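5-cytosine DNA methyltransferase (Entamoeba histolytica, PDB 3QV2) probably transfers methyl groups from S-adenosyl-L-methionine to the C5 position of cytosine in DNA or tRNA, as a DNMT2-type member of the C5-methyltransferase family. Local coordinates at residues A[176-181]-A[321-326]; A[125-130]-A[316-321]; A[27-32]-A[310-315]. All blocks are in the same frame, centred on the assembly; numbering follows the deposited sequence.

In the fold
The three contacts follow helix 311-321, which packs against one side of the mixed central sheet of a class I SAM-dependent methyltransferase fold. Contact 3 lies at the start of the helix, against the end of helix 22-29. Contact 2 sets its last turns on strand 125-130. Contact 1 ties the residues after it to the neighbouring strand 172-178. Centres of contacts 1 and 2 are about 9 Å apart, as are those of 2 and 3; those of 1 and 3 are about 15 Å apart. The first partners come in the order 27-32, 125-130 and 176-181 along the chain. Contacts 3 and 2 lie near the S-adenosyl-L-homocysteine pocket; contact 1 lies away from it.

Contact 1. Residues A[176-181]-A[321-326]; sequences MARLTP and LFDDLK
Arg178 crosses Asp323 at about a right angle and lies flat against Asp324. Its chain is extended from CG to NE, and the guanidinium beyond reaches the loop after helix 311-321. NH1 and NH2 both grip one oxygen of Asp323, end-on. Arg178 NH1 is 2.6 Å from Asp323 OD1, in a salt bridge, and Arg178 NH2 is 3.0 Å from the same atom. Arg178 NH1 also donates to Leu321 O at 2.7 Å, from above the carbonyl plane. Asp324 takes one face of the guanidinium. Its carboxylate plane is only 15° from that of Arg178, and its CB sits over the centre. Toward Arg178, Asp324 OD1 offers charge attraction only, since no guanidinium N-H points at it; it is hydrogen-bonded to His125 NE2. The end of strand 172-178 in the methyltransferase sheet here meets a type I turn, Phe322 to Leu325. Arg178 NE donates to Thr180 O and NH2 to Pro181 O. The four N-H acceptors lie in the guanidinium plane, so they hold its rotation. Thr180 OG1 donates to Asp324 OD2 at 2.7 Å, and a water also donates to OD2. Deeper in, Leu321 CD1 packs 3.9 Å from Met176 CB.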
ATOM      1  N   MET A 176      11.885   2.568  -8.083  1.00 15.15           N
ATOM      2  CA  MET A 176      11.671   3.735  -8.928  1.00 15.66           C
ATOM      3  C   MET A 176      12.517   3.642 -10.189  1.00 15.97           C
ATOM      4  O   MET A 176      13.740   3.778 -10.140  1.00 14.07           O
ATOM      5  CB  MET A 176      12.001   5.014  -8.158  1.00 14.24           C
ATOM      6  CG  MET A 176      11.044   5.307  -7.016  1.00 18.29           C
ATOM      7  SD  MET A 176      11.831   6.227  -5.681  1.00 34.91           S
ATOM      8  CE  MET A 176      12.941   4.977  -5.036  1.00  8.31           C
ATOM      9  N   ALA A 177      11.860   3.403 -11.319  1.00 14.92           N
ATOM     10  CA  ALA A 177      12.558   3.227 -12.584  1.00 12.54           C
ATOM     11  C   ALA A 177      12.109   4.254 -13.615  1.00 15.21           C
ATOM     12  O   ALA A 177      10.932   4.598 -13.690  1.00 16.62           O
ATOM     13  CB  ALA A 177      12.344   1.816 -13.112  1.00  6.46           C
ATOM     14  N   ARG A 178      13.060   4.742 -14.404  1.00 11.55           N
ATOM     15  CA  ARG A 178      12.762   5.703 -15.458  1.00 13.28           C
ATOM     16  C   ARG A 178      13.886   5.726 -16.491  1.00 14.07           C
ATOM     17  O   ARG A 178      14.961   5.175 -16.262  1.00 13.09           O
ATOM     18  CB  ARG A 178      12.535   7.097 -14.872  1.00 10.01           C
ATOM     19  CG  ARG A 178      13.786   7.761 -14.329  1.00 12.29           C
ATOM     20  CD  ARG A 178      13.444   9.011 -13.542  1.00 14.07           C
ATOM     21  NE  ARG A 178      14.593   9.900 -13.402  1.00 15.74           N
ATOM     22  CZ  ARG A 178      14.609  10.982 -12.631  1.00 15.03           C
ATOM     23  NH1 ARG A 178      13.536  11.303 -11.924  1.00 13.52           N
ATOM     24  NH2 ARG A 178      15.696  11.738 -12.564  1.00 13.89           N
ATOM     25  N   LEU A 179      13.632   6.369 -17.625  1.00 13.55           N
ATOM     26  CA  LEU A 179      14.575   6.354 -18.738  1.00 12.18           C
ATOM     27  C   LEU A 179      15.634   7.451 -18.635  1.00 11.87           C
ATOM     28  O   LEU A 179      16.582   7.485 -19.419  1.00 10.68           O
ATOM     29  CB  LEU A 179      13.823   6.463 -20.065  1.00 13.44           C
ATOM     30  CG  LEU A 179      12.761   5.386 -20.291  1.00 11.19           C
ATOM     31  CD1 LEU A 179      11.980   5.662 -21.563  1.00 12.11           C
ATOM     32  CD2 LEU A 179      13.401   4.009 -20.339  1.00 14.52           C
ATOM     33  N   THR A 180      15.468   8.345 -17.667  1.00 10.96           N
ATOM     34  CA  THR A 180      16.458   9.387 -17.419  1.00 11.49           C
ATOM     35  C   THR A 180      17.195   9.108 -16.115  1.00 13.99           C
ATOM     36  O   THR A 180      16.593   8.645 -15.147  1.00 15.50           O
ATOM     37  CB  THR A 180      15.811  10.780 -17.343  1.00 10.34           C
ATOM     38  OG1 THR A 180      14.940  10.844 -16.207  1.00 15.75           O
ATOM     39  CG2 THR A 180      15.015  11.069 -18.609  1.00  5.71           C
ATOM     40  N   PRO A 181      18.505   9.384 -16.086  1.00 13.21           N
ATOM     41  CA  PRO A 181      19.290   9.171 -14.867  1.00 12.97           C
ATOM     42  C   PRO A 181      18.873  10.131 -13.758  1.00 15.66           C
ATOM     43  O   PRO A 181      18.429  11.245 -14.039  1.00 15.73           O
ATOM     44  CB  PRO A 181      20.724   9.461 -15.319  1.00 13.66           C
ATOM     45  CG  PRO A 181      20.575  10.366 -16.491  1.00 15.35           C
ATOM     46  CD  PRO A 181      19.325   9.916 -17.189  1.00 13.60           C
ATOM     47  N   LEU A 321      10.863  10.155  -8.100  1.00 16.44           N
ATOM     48  CA  LEU A 321      10.774   9.464  -9.384  1.00 17.24           C
ATOM     49  C   LEU A 321      10.511  10.417 -10.547  1.00 15.98           C
ATOM     50  O   LEU A 321      11.031  10.224 -11.646  1.00 18.93           O
ATOM     51  CB  LEU A 321       9.671   8.403  -9.333  1.00 14.98           C
ATOM     52  CG  LEU A 321       9.304   7.720 -10.654  1.00 14.64           C
ATOM     53  CD1 LEU A 321      10.480   6.925 -11.199  1.00 10.34           C
ATOM     54  CD2 LEU A 321       8.089   6.825 -10.472  1.00 13.31           C
ATOM     55  N   PHE A 322       9.702  11.443 -10.302  1.00 14.26           N
ATOM     56  CA  PHE A 322       9.302  12.374 -11.353  1.00 14.82           C
ATOM     57  C   PHE A 322      10.081  13.690 -11.331  1.00 14.60           C
ATOM     58  O   PHE A 322       9.685  14.657 -11.981  1.00 17.81           O
ATOM     59  CB  PHE A 322       7.804  12.676 -11.259  1.00 14.72           C
ATOM     60  CG  PHE A 322       6.923  11.536 -11.682  1.00 17.36           C
ATOM     61  CD1 PHE A 322       6.565  11.379 -13.010  1.00 13.78           C
ATOM     62  CD2 PHE A 322       6.443  10.627 -10.753  1.00 18.29           C
ATOM     63  CE1 PHE A 322       5.752  10.337 -13.406  1.00 15.72           C
ATOM     64  CE2 PHE A 322       5.627   9.582 -11.143  1.00 20.77           C
ATOM     65  CZ  PHE A 322       5.282   9.436 -12.472  1.00 18.12           C
ATOM     66  N   ASP A 323      11.187  13.729 -10.595  1.00 21.64           N
ATOM     67  CA  ASP A 323      11.944  14.970 -10.449  1.00 21.66           C
ATOM     68  C   ASP A 323      12.680  15.362 -11.731  1.00 24.76           C
ATOM     69  O   ASP A 323      13.376  16.376 -11.774  1.00 25.47           O
ATOM     70  CB  ASP A 323      12.913  14.889  -9.265  1.00 19.54           C
ATOM     71  CG  ASP A 323      14.195  14.151  -9.599  1.00 21.61           C
ATOM     72  OD1 ASP A 323      14.233  13.433 -10.618  1.00 20.07           O
ATOM     73  OD2 ASP A 323      15.168  14.288  -8.829  1.00 24.49           O
ATOM     74  N   ASP A 324      12.519  14.554 -12.774  1.00 23.08           N
ATOM     75  CA  ASP A 324      13.111  14.861 -14.071  1.00 25.97           C
ATOM     76  C   ASP A 324      12.131  15.650 -14.937  1.00 29.28           C
ATOM     77  O   ASP A 324      12.452  16.031 -16.062  1.00 34.21           O
ATOM     78  CB  ASP A 324      13.540  13.578 -14.790  1.00 26.10           C
ATOM     79  CG  ASP A 324      12.372  12.659 -15.097  1.00 24.04           C
ATOM     80  OD1 ASP A 324      11.379  12.685 -14.343  1.00 24.41           O
ATOM     81  OD2 ASP A 324      12.445  11.908 -16.094  1.00 25.11           O
ATOM     82  N   LEU A 325      10.938  15.897 -14.400  1.00 31.26           N
ATOM     83  CA  LEU A 325       9.889  16.595 -15.140  1.00 32.63           C
ATOM     84  C   LEU A 325       9.796  18.078 -14.783  1.00 39.87           C
ATOM     85  O   LEU A 325       8.957  18.800 -15.324  1.00 39.64           O
ATOM     86  CB  LEU A 325       8.530  15.919 -14.919  1.00 27.55           C
ATOM     87  CG  LEU A 325       8.327  14.510 -15.481  1.00 26.96           C
ATOM     88  CD1 LEU A 325       6.861  14.114 -15.394  1.00 27.53           C
ATOM     89  CD2 LEU A 325       8.825  14.413 -16.916  1.00 27.11           C
ATOM     90  N   LYS A 326      10.656  18.533 -13.877  1.00 49.95           N
ATOM     91  CA  LYS A 326      10.631  19.930 -13.451  1.00 62.00           C
ATOM     92  C   LYS A 326      11.838  20.718 -13.966  1.00 70.74           C
ATOM     93  O   LYS A 326      12.610  20.221 -14.789  1.00 70.76           O
ATOM     94  CB  LYS A 326      10.535  20.028 -11.924  1.00 63.18           C
ATOM     95  CG  LYS A 326      11.797  19.621 -11.178  1.00 64.09           C
ATOM     96  CD  LYS A 326      11.640  19.864  -9.683  1.00 66.68           C
ATOM     97  CE  LYS A 326      12.957  19.694  -8.933  1.00 68.71           C
ATOM     98  NZ  LYS A 326      13.407  18.275  -8.850  1.00 69.20           N
TER
HETATM   99  O   HOH W   1      11.999   9.434 -17.570  1.00 12.84           O

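Contact 2. Residues A[125-130]-A[316-321]; sequences HIFIEN and QLMEYL
In Phe127, chi1 of -171° sets CG anti to the backbone N, and the ring beyond it reaches helix 311-321. On the helix, Met318 has CG beside its own backbone N (chi1 -74°), and CG comes to rest over one face of that ring. Met318 CG is 4.0 Å from Phe127 CD1, offset toward the rim. The sulfur is higher above the ring and more nearly over its centre than CG. Met318 SD is 5.3 Å from the Phe127 ring centroid and close to the ring normal, a Met-aromatic contact. Leu317 CB and Leu321 CD2 lie at the ring edge, near its plane. Leu317 CB meets Phe127 CE1 at 3.8 Å. Leu321 CD2 lies near Phe127 CD1 and is 3.8 Å from Phe127 CB. Leu321 CD2 also touches the backbone at Ile126 O, at 3.6 Å. At the start of the strand, His125 turns the edge of its ring to the helix end, with CD2 3.2 Å from Leu321 O. Asp324 holds the polar end of His125, and the ring stacks with Phe322. The contact is a helix laid on the central sheet of the methyltransferase domain. Strand and helix run nearly antiparallel, at 155°, with axes 9.7 Å apart. Strand 79-82 flanks strand 125-130 on one side and brings Phe81 to Met318 and Phe127. Strand 172-178 flanks it on the other, where Tyr174 touches Phe127 and Leu317.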
ATOM      1  N   HIS A 125       8.230   6.418 -16.831  1.00  9.50           N
ATOM      2  CA  HIS A 125       8.336   6.280 -15.383  1.00  8.73           C
ATOM      3  C   HIS A 125       7.623   5.022 -14.904  1.00 10.30           C
ATOM      4  O   HIS A 125       6.506   4.730 -15.331  1.00  7.91           O
ATOM      5  CB  HIS A 125       7.762   7.507 -14.670  1.00  7.48           C
ATOM      6  CG  HIS A 125       8.500   8.778 -14.962  1.00  6.10           C
ATOM      7  ND1 HIS A 125       8.231   9.557 -16.067  1.00  5.46           N
ATOM      8  CD2 HIS A 125       9.500   9.400 -14.297  1.00  6.59           C
ATOM      9  CE1 HIS A 125       9.032  10.606 -16.068  1.00 11.43           C
ATOM     10  NE2 HIS A 125       9.814  10.536 -15.006  1.00 13.02           N
ATOM     11  N   ILE A 126       8.280   4.277 -14.020  1.00 14.11           N
ATOM     12  CA  ILE A 126       7.692   3.088 -13.416  1.00 10.53           C
ATOM     13  C   ILE A 126       7.868   3.122 -11.904  1.00 11.60           C
ATOM     14  O   ILE A 126       8.951   3.423 -11.402  1.00  5.92           O
ATOM     15  CB  ILE A 126       8.333   1.797 -13.948  1.00 10.44           C
ATOM     16  CG1 ILE A 126       8.247   1.736 -15.473  1.00  8.38           C
ATOM     17  CG2 ILE A 126       7.669   0.577 -13.324  1.00  5.60           C
ATOM     18  CD1 ILE A 126       8.826   0.469 -16.055  1.00 10.37           C
ATOM     19  N   PHE A 127       6.799   2.807 -11.182  1.00 10.53           N
ATOM     20  CA  PHE A 127       6.856   2.745  -9.729  1.00 12.62           C
ATOM     21  C   PHE A 127       6.298   1.416  -9.233  1.00 14.93           C
ATOM     22  O   PHE A 127       5.158   1.060  -9.532  1.00 16.62           O
ATOM     23  CB  PHE A 127       6.085   3.910  -9.106  1.00 11.22           C
ATOM     24  CG  PHE A 127       6.267   4.031  -7.621  1.00 12.17           C
ATOM     25  CD1 PHE A 127       7.201   4.906  -7.093  1.00 11.56           C
ATOM     26  CD2 PHE A 127       5.508   3.266  -6.752  1.00  9.95           C
ATOM     27  CE1 PHE A 127       7.372   5.020  -5.726  1.00 10.71           C
ATOM     28  CE2 PHE A 127       5.675   3.373  -5.386  1.00  7.23           C
ATOM     29  CZ  PHE A 127       6.608   4.252  -4.871  1.00  9.00           C
ATOM     30  N   ILE A 128       7.110   0.683  -8.480  1.00 13.92           N
ATOM     31  CA  ILE A 128       6.690  -0.601  -7.938  1.00 14.26           C
ATOM     32  C   ILE A 128       6.694  -0.575  -6.417  1.00 16.86           C
ATOM     33  O   ILE A 128       7.602  -0.024  -5.798  1.00 19.07           O
ATOM     34  CB  ILE A 128       7.603  -1.743  -8.418  1.00 12.23           C
ATOM     35  CG1 ILE A 128       7.848  -1.635  -9.923  1.00 10.73           C
ATOM     36  CG2 ILE A 128       6.999  -3.094  -8.062  1.00 12.60           C
ATOM     37  CD1 ILE A 128       8.783  -2.694 -10.469  1.00 10.68           C
ATOM     38  N   GLU A 129       5.670  -1.173  -5.818  1.00 18.29           N
ATOM     39  CA  GLU A 129       5.586  -1.264  -4.367  1.00 15.34           C
ATOM     40  C   GLU A 129       5.326  -2.708  -3.956  1.00 14.94           C
ATOM     41  O   GLU A 129       4.507  -3.396  -4.564  1.00 15.56           O
ATOM     42  CB  GLU A 129       4.487  -0.340  -3.832  1.00 14.19           C
ATOM     43  CG  GLU A 129       4.433  -0.225  -2.313  1.00 16.95           C
ATOM     44  CD  GLU A 129       3.695  -1.376  -1.657  1.00 21.66           C
ATOM     45  OE1 GLU A 129       2.998  -2.125  -2.374  1.00 24.40           O
ATOM     46  OE2 GLU A 129       3.810  -1.531  -0.424  1.00 26.75           O
ATOM     47  N   ASN A 130       6.031  -3.164  -2.928  1.00 18.06           N
ATOM     48  CA  ASN A 130       5.881  -4.534  -2.451  1.00 17.04           C
ATOM     49  C   ASN A 130       6.477  -4.711  -1.060  1.00 12.69           C
ATOM     50  O   ASN A 130       6.857  -3.736  -0.410  1.00 11.30           O
ATOM     51  CB  ASN A 130       6.532  -5.515  -3.431  1.00 15.29           C
ATOM     52  CG  ASN A 130       5.750  -6.807  -3.570  1.00 19.42           C
ATOM     53  OD1 ASN A 130       5.940  -7.750  -2.802  1.00 17.91           O
ATOM     54  ND2 ASN A 130       4.864  -6.856  -4.557  1.00 22.70           N
ATOM     55  N   GLN A 316       6.145  10.934  -1.355  1.00 13.15           N
ATOM     56  CA  GLN A 316       7.496  11.484  -1.352  1.00 15.45           C
ATOM     57  C   GLN A 316       8.398  10.791  -2.369  1.00 16.94           C
ATOM     58  O   GLN A 316       9.213  11.437  -3.027  1.00 17.13           O
ATOM     59  CB  GLN A 316       8.117  11.401   0.045  1.00 15.28           C
ATOM     60  CG  GLN A 316       7.437  12.282   1.077  1.00 17.86           C
ATOM     61  CD  GLN A 316       8.296  12.506   2.305  1.00 19.90           C
ATOM     62  OE1 GLN A 316       9.513  12.326   2.266  1.00 21.12           O
ATOM     63  NE2 GLN A 316       7.666  12.901   3.405  1.00 17.33           N
ATOM     64  N   LEU A 317       8.249   9.477  -2.495  1.00 15.57           N
ATOM     65  CA  LEU A 317       9.080   8.702  -3.411  1.00 16.60           C
ATOM     66  C   LEU A 317       8.727   8.980  -4.869  1.00 17.40           C
ATOM     67  O   LEU A 317       9.597   8.969  -5.739  1.00 18.28           O
ATOM     68  CB  LEU A 317       8.966   7.207  -3.105  1.00 15.24           C
ATOM     69  CG  LEU A 317       9.386   6.814  -1.687  1.00 14.63           C
ATOM     70  CD1 LEU A 317       9.264   5.317  -1.487  1.00 12.93           C
ATOM     71  CD2 LEU A 317      10.808   7.281  -1.405  1.00 16.74           C
ATOM     72  N   MET A 318       7.449   9.228  -5.133  1.00 17.59           N
ATOM     73  CA  MET A 318       7.007   9.564  -6.481  1.00 16.85           C
ATOM     74  C   MET A 318       7.545  10.927  -6.900  1.00 18.72           C
ATOM     75  O   MET A 318       7.956  11.115  -8.044  1.00 17.91           O
ATOM     76  CB  MET A 318       5.482   9.545  -6.575  1.00 14.24           C
ATOM     77  CG  MET A 318       4.873   8.151  -6.582  1.00  6.82           C
ATOM     78  SD  MET A 318       3.089   8.193  -6.840  1.00 16.45           S
ATOM     79  CE  MET A 318       2.730   6.451  -7.055  1.00  6.72           C
ATOM     80  N   GLU A 319       7.541  11.873  -5.966  1.00 18.30           N
ATOM     81  CA  GLU A 319       8.086  13.199  -6.221  1.00 18.48           C
ATOM     82  C   GLU A 319       9.543  13.089  -6.659  1.00 20.59           C
ATOM     83  O   GLU A 319      10.020  13.880  -7.475  1.00 18.70           O
ATOM     84  CB  GLU A 319       7.963  14.078  -4.976  1.00 17.96           C
ATOM     85  CG  GLU A 319       6.526  14.408  -4.597  1.00 18.66           C
ATOM     86  CD  GLU A 319       6.402  14.973  -3.195  1.00 23.16           C
ATOM     87  OE1 GLU A 319       7.436  15.087  -2.503  1.00 23.57           O
ATOM     88  OE2 GLU A 319       5.270  15.301  -2.786  1.00 22.35           O
ATOM     89  N   TYR A 320      10.240  12.096  -6.119  1.00 17.87           N
ATOM     90  CA  TYR A 320      11.615  11.823  -6.514  1.00 15.28           C
ATOM     91  C   TYR A 320      11.656  11.205  -7.907  1.00 15.51           C
ATOM     92  O   TYR A 320      12.385  11.671  -8.783  1.00 13.20           O
ATOM     93  CB  TYR A 320      12.284  10.894  -5.501  1.00 13.08           C
ATOM     94  CG  TYR A 320      13.697  10.499  -5.861  1.00 16.42           C
ATOM     95  CD1 TYR A 320      14.728  11.428  -5.828  1.00 18.22           C
ATOM     96  CD2 TYR A 320      14.003   9.193  -6.220  1.00 18.32           C
ATOM     97  CE1 TYR A 320      16.023  11.070  -6.153  1.00 17.63           C
ATOM     98  CE2 TYR A 320      15.295   8.826  -6.545  1.00 16.34           C
ATOM     99  CZ  TYR A 320      16.300   9.768  -6.508  1.00 19.59           C
ATOM    100  OH  TYR A 320      17.589   9.405  -6.830  1.00 24.91           O
ATOM    101  N   LEU A 321      10.863  10.155  -8.100  1.00 16.44           N
ATOM    102  CA  LEU A 321      10.774   9.464  -9.384  1.00 17.24           C
ATOM    103  C   LEU A 321      10.511  10.417 -10.547  1.00 15.98           C
ATOM    104  O   LEU A 321      11.031  10.224 -11.646  1.00 18.93           O
ATOM    105  CB  LEU A 321       9.671   8.403  -9.333  1.00 14.98           C
ATOM    106  CG  LEU A 321       9.304   7.720 -10.654  1.00 14.64           C
ATOM    107  CD1 LEU A 321      10.480   6.925 -11.199  1.00 10.34           C
ATOM    108  CD2 LEU A 321       8.089   6.825 -10.472  1.00 13.31           C
TER

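Contact 3. Residues A[27-32]-A[310-315]; sequences YERSSI and SCFVIA
Arg29 and Ala315 have the largest areas buried here, followed by Phe312. They join the end of helix 22-29 to the first turn of helix 311-321, two helices of the Rossmann-like SAM-binding fold. The Arg29 side chain packs on the start of helix 311-321. Arg29 CG is 3.9 Å from Ala315 CB. Arg29 CD rests 4.0 Å from Cys311 CB and also touches Cys311 O. The chain bends at chi3 (-63°), which turns NE; beyond it the guanidinium meets Phe312. Arg29 NH2 approaches the Phe312 ring obliquely, 3.5 Å from Phe312 CE1, and the two planes are 47° apart. Phe312 CE1 and CD1 sit over one face of the guanidinium, CD1 toward its rim. The charged end has its polar partner elsewhere, as NH1 donates to Gly284 O. Ala315 also meets Ser30, where the backbones come close. The small side chains allow this: Ser30 CB touches Ala315 CB and is 3.6 Å from Ala315 O. Cys311 is near the cofactor pocket. Its side chain is about 7 Å from the bound S-adenosyl-L-homocysteine and about 4 Å from Gly22, a residue of that site. At the end of helix 22-29, the Ser30 hydroxyl turns back on its own chain. Ser30 OG donates to Tyr27 O at 2.6 Å, and Ser30 N reaches that oxygen from the same face of its carbonyl plane.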
ATOM      1  N   TYR A  27      -0.029   9.830  -5.669  1.00 19.39           N
ATOM      2  CA  TYR A  27       0.327  10.811  -6.686  1.00 17.57           C
ATOM      3  C   TYR A  27      -0.465  12.100  -6.508  1.00 18.59           C
ATOM      4  O   TYR A  27       0.089  13.195  -6.582  1.00 19.36           O
ATOM      5  CB  TYR A  27       0.089  10.248  -8.090  1.00 14.76           C
ATOM      6  CG  TYR A  27       0.459  11.209  -9.200  1.00 17.21           C
ATOM      7  CD1 TYR A  27       1.739  11.220  -9.736  1.00 15.68           C
ATOM      8  CD2 TYR A  27      -0.471  12.109  -9.707  1.00 17.99           C
ATOM      9  CE1 TYR A  27       2.084  12.099 -10.748  1.00 16.71           C
ATOM     10  CE2 TYR A  27      -0.135  12.992 -10.717  1.00 19.10           C
ATOM     11  CZ  TYR A  27       1.142  12.982 -11.234  1.00 19.42           C
ATOM     12  OH  TYR A  27       1.485  13.856 -12.239  1.00 21.06           O
ATOM     13  N   GLU A  28      -1.764  11.963  -6.270  1.00 17.28           N
ATOM     14  CA  GLU A  28      -2.650  13.117  -6.177  1.00 22.13           C
ATOM     15  C   GLU A  28      -2.368  13.993  -4.957  1.00 26.06           C
ATOM     16  O   GLU A  28      -2.607  15.200  -4.989  1.00 27.77           O
ATOM     17  CB  GLU A  28      -4.118  12.675  -6.197  1.00 22.31           C
ATOM     18  CG  GLU A  28      -4.569  12.083  -7.526  1.00 24.36           C
ATOM     19  CD  GLU A  28      -6.046  11.738  -7.542  1.00 28.21           C
ATOM     20  OE1 GLU A  28      -6.693  11.846  -6.479  1.00 31.93           O
ATOM     21  OE2 GLU A  28      -6.561  11.363  -8.618  1.00 28.15           O
ATOM     22  N   ARG A  29      -1.862  13.391  -3.885  1.00 21.89           N
ATOM     23  CA  ARG A  29      -1.562  14.154  -2.675  1.00 20.94           C
ATOM     24  C   ARG A  29      -0.140  14.705  -2.700  1.00 21.02           C
ATOM     25  O   ARG A  29       0.208  15.578  -1.905  1.00 22.37           O
ATOM     26  CB  ARG A  29      -1.784  13.311  -1.413  1.00 20.93           C
ATOM     27  CG  ARG A  29      -0.730  12.241  -1.178  1.00 21.58           C
ATOM     28  CD  ARG A  29      -0.774  11.719   0.254  1.00 22.57           C
ATOM     29  NE  ARG A  29      -0.461  12.772   1.217  1.00 24.12           N
ATOM     30  CZ  ARG A  29      -1.204  13.065   2.279  1.00 23.42           C
ATOM     31  NH1 ARG A  29      -2.311  12.380   2.530  1.00 19.52           N
ATOM     32  NH2 ARG A  29      -0.837  14.044   3.095  1.00 26.87           N
ATOM     33  N   SER A  30       0.678  14.198  -3.617  1.00 22.14           N
ATOM     34  CA  SER A  30       2.060  14.652  -3.735  1.00 21.39           C
ATOM     35  C   SER A  30       2.129  16.067  -4.305  1.00 22.74           C
ATOM     36  O   SER A  30       1.111  16.639  -4.694  1.00 20.31           O
ATOM     37  CB  SER A  30       2.874  13.695  -4.607  1.00 19.71           C
ATOM     38  OG  SER A  30       2.564  13.863  -5.979  1.00 20.83           O
ATOM     39  N   SER A  31       3.334  16.624  -4.357  1.00 22.56           N
ATOM     40  CA  SER A  31       3.524  17.985  -4.842  1.00 24.01           C
ATOM     41  C   SER A  31       3.946  18.016  -6.309  1.00 25.29           C
ATOM     42  O   SER A  31       4.355  19.059  -6.823  1.00 25.55           O
ATOM     43  CB  SER A  31       4.559  18.719  -3.989  1.00 24.14           C
ATOM     44  OG  SER A  31       5.837  18.126  -4.124  1.00 24.57           O
ATOM     45  N   ILE A  32       3.850  16.873  -6.976  1.00 23.44           N
ATOM     46  CA  ILE A  32       4.198  16.782  -8.388  1.00 27.65           C
ATOM     47  C   ILE A  32       3.415  17.817  -9.195  1.00 33.94           C
ATOM     48  O   ILE A  32       3.958  18.469 -10.086  1.00 36.50           O
ATOM     49  CB  ILE A  32       3.943  15.364  -8.934  1.00 25.12           C
ATOM     50  CG1 ILE A  32       4.813  14.349  -8.191  1.00 23.26           C
ATOM     51  CG2 ILE A  32       4.210  15.309 -10.428  1.00 27.76           C
ATOM     52  CD1 ILE A  32       4.687  12.935  -8.709  1.00 20.96           C
ATOM     53  N   SER A 310       1.008   2.989   2.117  1.00 17.82           N
ATOM     54  CA  SER A 310       1.169   4.243   2.840  1.00 18.12           C
ATOM     55  C   SER A 310       1.316   5.390   1.849  1.00 19.79           C
ATOM     56  O   SER A 310       2.416   5.669   1.370  1.00 22.06           O
ATOM     57  CB  SER A 310       2.394   4.188   3.754  1.00 16.74           C
ATOM     58  OG  SER A 310       2.672   5.464   4.307  1.00 17.21           O
ATOM     59  N   CYS A 311       0.203   6.047   1.538  1.00 20.97           N
ATOM     60  CA  CYS A 311       0.208   7.148   0.585  1.00 16.30           C
ATOM     61  C   CYS A 311       1.211   8.222   0.985  1.00 17.47           C
ATOM     62  O   CYS A 311       1.804   8.876   0.129  1.00 20.96           O
ATOM     63  CB  CYS A 311      -1.190   7.752   0.452  1.00 13.18           C
ATOM     64  SG  CYS A 311      -2.446   6.580  -0.105  1.00 20.87           S
ATOM     65  N   PHE A 312       1.396   8.397   2.290  1.00 16.49           N
ATOM     66  CA  PHE A 312       2.381   9.343   2.802  1.00 16.28           C
ATOM     67  C   PHE A 312       3.760   9.078   2.211  1.00 12.33           C
ATOM     68  O   PHE A 312       4.373   9.964   1.619  1.00 12.87           O
ATOM     69  CB  PHE A 312       2.456   9.277   4.332  1.00 17.88           C
ATOM     70  CG  PHE A 312       1.294   9.923   5.030  1.00 21.81           C
ATOM     71  CD1 PHE A 312       1.129  11.299   4.997  1.00 20.68           C
ATOM     72  CD2 PHE A 312       0.380   9.160   5.734  1.00 23.55           C
ATOM     73  CE1 PHE A 312       0.064  11.899   5.643  1.00 23.51           C
ATOM     74  CE2 PHE A 312      -0.685   9.755   6.383  1.00 23.28           C
ATOM     75  CZ  PHE A 312      -0.844  11.126   6.336  1.00 24.37           C
ATOM     76  N   VAL A 313       4.241   7.850   2.380  1.00 13.07           N
ATOM     77  CA  VAL A 313       5.571   7.466   1.921  1.00 11.34           C
ATOM     78  C   VAL A 313       5.692   7.518   0.402  1.00 15.57           C
ATOM     79  O   VAL A 313       6.631   8.108  -0.138  1.00 17.04           O
ATOM     80  CB  VAL A 313       5.937   6.046   2.397  1.00 12.45           C
ATOM     81  CG1 VAL A 313       7.279   5.625   1.824  1.00 10.09           C
ATOM     82  CG2 VAL A 313       5.956   5.985   3.917  1.00 12.62           C
ATOM     83  N   ILE A 314       4.739   6.897  -0.285  1.00 15.64           N
ATOM     84  CA  ILE A 314       4.776   6.817  -1.739  1.00 15.42           C
ATOM     85  C   ILE A 314       4.739   8.199  -2.387  1.00 16.67           C
ATOM     86  O   ILE A 314       5.347   8.417  -3.435  1.00 16.17           O
ATOM     87  CB  ILE A 314       3.623   5.955  -2.287  1.00 13.79           C
ATOM     88  CG1 ILE A 314       3.724   4.529  -1.744  1.00  9.40           C
ATOM     89  CG2 ILE A 314       3.642   5.946  -3.805  1.00 14.00           C
ATOM     90  CD1 ILE A 314       2.657   3.598  -2.275  1.00  9.11           C
ATOM     91  N   ALA A 315       4.029   9.130  -1.760  1.00 15.84           N
ATOM     92  CA  ALA A 315       3.945  10.493  -2.272  1.00 16.49           C
ATOM     93  C   ALA A 315       5.334  11.108  -2.393  1.00 17.07           C
ATOM     94  O   ALA A 315       5.665  11.722  -3.405  1.00 15.74           O
ATOM     95  CB  ALA A 315       3.061  11.348  -1.380  1.00 17.56           C
TER